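Local coordinates for telomerase reverse transcriptase (Candida tropicalis MYA-3404, PDB 6ZD1), which probably extends chromosome ends by reverse-transcribing the template within telomerase RNA into telomeric DNA repeats, at residues K270-Y279 with E373-L383. Numbering follows the deposited sequence.
Sequences KWDYIFYQKY and EYGTLDEFLKL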
# COMPACT_ATOMS: atom_id res chain seq x y z
N LYS A 270 -4.96 22.55 6.77
CA LYS A 270 -4.06 21.41 6.60
C LYS A 270 -3.36 21.07 7.90
O LYS A 270 -3.20 19.89 8.24
CB LYS A 270 -3.05 21.71 5.49
CG LYS A 270 -2.03 20.61 5.26
CD LYS A 270 -2.70 19.28 4.94
CE LYS A 270 -1.69 18.14 4.87
NZ LYS A 270 -0.71 18.34 3.76
N TRP A 271 -2.94 22.09 8.66
CA TRP A 271 -2.31 21.87 9.95
C TRP A 271 -3.31 21.53 11.05
O TRP A 271 -2.92 20.91 12.04
CB TRP A 271 -1.48 23.09 10.36
CG TRP A 271 -0.18 23.16 9.64
CD1 TRP A 271 0.08 23.85 8.49
CD2 TRP A 271 1.03 22.50 10.00
NE1 TRP A 271 1.39 23.66 8.12
CE2 TRP A 271 2.00 22.83 9.03
CE3 TRP A 271 1.40 21.65 11.06
CZ2 TRP A 271 3.30 22.36 9.09
CZ3 TRP A 271 2.70 21.18 11.11
CH2 TRP A 271 3.63 21.54 10.13
N ASP A 272 -4.57 21.92 10.89
CA ASP A 272 -5.61 21.42 11.79
C ASP A 272 -5.71 19.91 11.70
O ASP A 272 -5.76 19.22 12.72
CB ASP A 272 -6.95 22.08 11.46
CG ASP A 272 -7.05 23.49 12.00
OD1 ASP A 272 -6.46 23.77 13.06
OD2 ASP A 272 -7.74 24.32 11.36
N TYR A 273 -5.72 19.36 10.47
CA TYR A 273 -5.77 17.91 10.32
C TYR A 273 -4.51 17.26 10.87
O TYR A 273 -4.58 16.25 11.57
CB TYR A 273 -5.97 17.54 8.85
CG TYR A 273 -6.19 16.06 8.62
CD1 TYR A 273 -5.12 15.21 8.36
CD2 TYR A 273 -7.46 15.51 8.66
CE1 TYR A 273 -5.31 13.85 8.15
CE2 TYR A 273 -7.67 14.15 8.45
CZ TYR A 273 -6.59 13.33 8.19
OH TYR A 273 -6.79 11.98 7.98
N ILE A 274 -3.35 17.85 10.57
CA ILE A 274 -2.08 17.33 11.07
C ILE A 274 -2.09 17.27 12.60
O ILE A 274 -1.63 16.28 13.19
CB ILE A 274 -0.91 18.19 10.56
CG1 ILE A 274 -0.74 18.02 9.05
CG2 ILE A 274 0.38 17.83 11.27
CD1 ILE A 274 0.37 18.87 8.47
N PHE A 275 -2.61 18.31 13.25
CA PHE A 275 -2.71 18.27 14.70
C PHE A 275 -3.81 17.31 15.15
O PHE A 275 -3.68 16.64 16.18
CB PHE A 275 -2.96 19.67 15.26
CG PHE A 275 -1.78 20.58 15.15
CD1 PHE A 275 -1.94 21.95 15.16
CD2 PHE A 275 -0.50 20.06 15.03
CE1 PHE A 275 -0.86 22.79 15.05
CE2 PHE A 275 0.60 20.90 14.92
CZ PHE A 275 0.42 22.27 14.93
N TYR A 276 -4.91 17.24 14.39
CA TYR A 276 -5.96 16.28 14.72
C TYR A 276 -5.46 14.84 14.56
O TYR A 276 -5.77 13.97 15.38
CB TYR A 276 -7.19 16.52 13.84
CG TYR A 276 -8.38 15.65 14.17
CD1 TYR A 276 -8.77 14.61 13.33
CD2 TYR A 276 -9.12 15.87 15.33
CE1 TYR A 276 -9.86 13.82 13.63
CE2 TYR A 276 -10.21 15.08 15.64
CZ TYR A 276 -10.58 14.06 14.79
OH TYR A 276 -11.67 13.27 15.10
N GLN A 277 -4.67 14.59 13.51
CA GLN A 277 -4.13 13.25 13.31
C GLN A 277 -3.11 12.90 14.39
O GLN A 277 -3.12 11.79 14.93
CB GLN A 277 -3.50 13.14 11.92
CG GLN A 277 -3.02 11.75 11.54
CD GLN A 277 -2.42 11.71 10.14
OE1 GLN A 277 -1.95 12.72 9.63
NE2 GLN A 277 -2.45 10.53 9.52
N LYS A 278 -2.25 13.86 14.76
CA LYS A 278 -1.18 13.56 15.70
C LYS A 278 -1.71 13.37 17.12
O LYS A 278 -1.31 12.43 17.81
CB LYS A 278 -0.13 14.67 15.67
CG LYS A 278 0.96 14.50 16.73
CD LYS A 278 1.93 15.68 16.74
CE LYS A 278 2.59 15.86 15.38
NZ LYS A 278 3.47 17.06 15.34
N TYR A 279 -2.60 14.26 17.56
CA TYR A 279 -3.01 14.31 18.96
C TYR A 279 -4.35 13.64 19.25
O TYR A 279 -4.63 13.34 20.41
CB TYR A 279 -3.07 15.77 19.43
CG TYR A 279 -1.75 16.50 19.39
CD1 TYR A 279 -1.43 17.33 18.32
CD2 TYR A 279 -0.83 16.37 20.41
CE1 TYR A 279 -0.23 18.01 18.28
CE2 TYR A 279 0.38 17.04 20.37
CZ TYR A 279 0.68 17.85 19.31
OH TYR A 279 1.88 18.52 19.27
N GLU A 373 3.48 9.75 21.17
CA GLU A 373 3.33 10.76 20.13
C GLU A 373 4.17 10.36 18.92
O GLU A 373 5.21 9.72 19.05
CB GLU A 373 3.75 12.14 20.64
CG GLU A 373 3.61 13.26 19.61
CD GLU A 373 4.31 14.54 20.03
OE1 GLU A 373 3.63 15.44 20.57
OE2 GLU A 373 5.54 14.65 19.82
N TYR A 374 3.68 10.74 17.74
CA TYR A 374 4.39 10.48 16.50
C TYR A 374 4.28 11.71 15.61
O TYR A 374 3.36 12.52 15.74
CB TYR A 374 3.84 9.26 15.76
CG TYR A 374 4.00 7.96 16.51
CD1 TYR A 374 5.21 7.27 16.50
CD2 TYR A 374 2.94 7.41 17.23
CE1 TYR A 374 5.36 6.08 17.18
CE2 TYR A 374 3.09 6.22 17.91
CZ TYR A 374 4.30 5.56 17.88
OH TYR A 374 4.47 4.37 18.56
N GLY A 375 5.23 11.83 14.70
CA GLY A 375 5.19 12.92 13.75
C GLY A 375 4.37 12.57 12.53
O GLY A 375 3.90 11.44 12.36
N THR A 376 4.20 13.56 11.67
CA THR A 376 3.53 13.42 10.39
C THR A 376 4.60 13.41 9.30
O THR A 376 5.72 13.89 9.51
CB THR A 376 2.53 14.57 10.17
OG1 THR A 376 1.66 14.67 11.31
CG2 THR A 376 1.71 14.37 8.90
N LEU A 377 4.28 12.80 8.16
CA LEU A 377 5.20 12.85 7.02
C LEU A 377 5.54 14.29 6.69
O LEU A 377 6.72 14.66 6.61
CB LEU A 377 4.62 12.16 5.79
CG LEU A 377 5.54 12.33 4.57
CD1 LEU A 377 6.88 11.69 4.84
CD2 LEU A 377 4.92 11.79 3.31
N ASP A 378 4.49 15.10 6.52
CA ASP A 378 4.60 16.54 6.13
C ASP A 378 5.21 17.38 7.26
O ASP A 378 4.90 18.59 7.31
CB ASP A 378 3.25 17.10 5.68
CG ASP A 378 2.33 16.04 5.08
OD1 ASP A 378 2.85 15.01 4.62
OD2 ASP A 378 1.11 16.27 5.08
N GLU A 379 6.02 16.77 8.13
CA GLU A 379 6.68 17.54 9.23
C GLU A 379 8.04 18.01 8.71
O GLU A 379 8.23 19.24 8.54
CB GLU A 379 6.83 16.66 10.47
CG GLU A 379 6.81 17.45 11.77
CD GLU A 379 5.58 17.21 12.63
OE1 GLU A 379 5.62 17.55 13.83
OE2 GLU A 379 4.58 16.70 12.09
N PHE A 380 8.95 17.06 8.48
CA PHE A 380 10.29 17.29 7.94
C PHE A 380 10.21 18.06 6.64
O PHE A 380 10.75 19.16 6.51
CB PHE A 380 11.02 15.95 7.77
CG PHE A 380 11.03 15.16 9.04
CD1 PHE A 380 9.92 14.41 9.40
CD2 PHE A 380 12.11 15.20 9.90
CE1 PHE A 380 9.90 13.71 10.59
CE2 PHE A 380 12.10 14.49 11.09
CZ PHE A 380 10.99 13.74 11.43
N LEU A 381 9.53 17.49 5.66
CA LEU A 381 9.06 18.30 4.55
C LEU A 381 8.07 19.34 5.08
O LEU A 381 7.15 19.01 5.84
CB LEU A 381 8.44 17.43 3.45
CG LEU A 381 7.21 16.57 3.75
CD1 LEU A 381 5.98 17.23 3.16
CD2 LEU A 381 7.40 15.17 3.19
N LYS A 382 8.28 20.59 4.69
CA LYS A 382 7.68 21.83 5.19
C LYS A 382 8.27 22.33 6.52
O LYS A 382 7.82 23.36 6.98
CB LYS A 382 6.16 21.74 5.39
CG LYS A 382 5.35 21.18 4.24
CD LYS A 382 4.02 20.66 4.80
CE LYS A 382 2.82 21.01 3.93
NZ LYS A 382 1.57 20.47 4.53
N LEU A 383 9.22 21.63 7.15
CA LEU A 383 10.01 22.30 8.19
C LEU A 383 11.51 22.01 8.11
O LEU A 383 12.27 22.71 8.79
CB LEU A 383 9.51 21.93 9.60
CG LEU A 383 8.03 22.05 10.02
CD1 LEU A 383 7.81 21.40 11.38
CD2 LEU A 383 7.51 23.48 10.05
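Lys278 and Lys270, two turns apart on helix 263-298, each form a salt bridge to the loop that follows strand 368-372, so this is a helix-on-loop contact held by two salt bridges, with Ile274 packed on Thr376 between them. Lys278 leaves the helix with CG anti to the backbone N (chi1 174°), which lays its methylenes over the loop backbone, CG 3.3 Å from Tyr374 O and near CG of Glu373. A bend at chi3 then brings NZ 2.7 Å from Glu379 OE1, on the syn lone pair. The other oxygen, OE2, takes the backbone N-H of Thr376 at 3.2 Å from above the carboxylate plane; the Glu379 carboxylate thus links Lys278 of the helix to Thr376, the first residue of the loop's type I turn. Ile274 sets CG2 against Thr376 OG1 at 3.4 Å, while its CD1 sits over one face of the nearby Trp271 ring, offset toward the rim. Toward the more exposed end, Trp271 CH2 reaches Leu383 CD2 at 4.3 Å. Lys270 NZ meets Asp378 OD2 at 3.1 Å, 39° out of the carboxylate plane; the close approach of Lys382 NZ to this ammonium is doubtful and no bond. The backbones of Gly375 and Leu377 also hydrogen-bond to Met667 and Gly665, just past helix 642-664. Within the reverse transcriptase domain, the loop is an irregular connection whose type I turn, Thr376 to Glu379, is docked along a long helix.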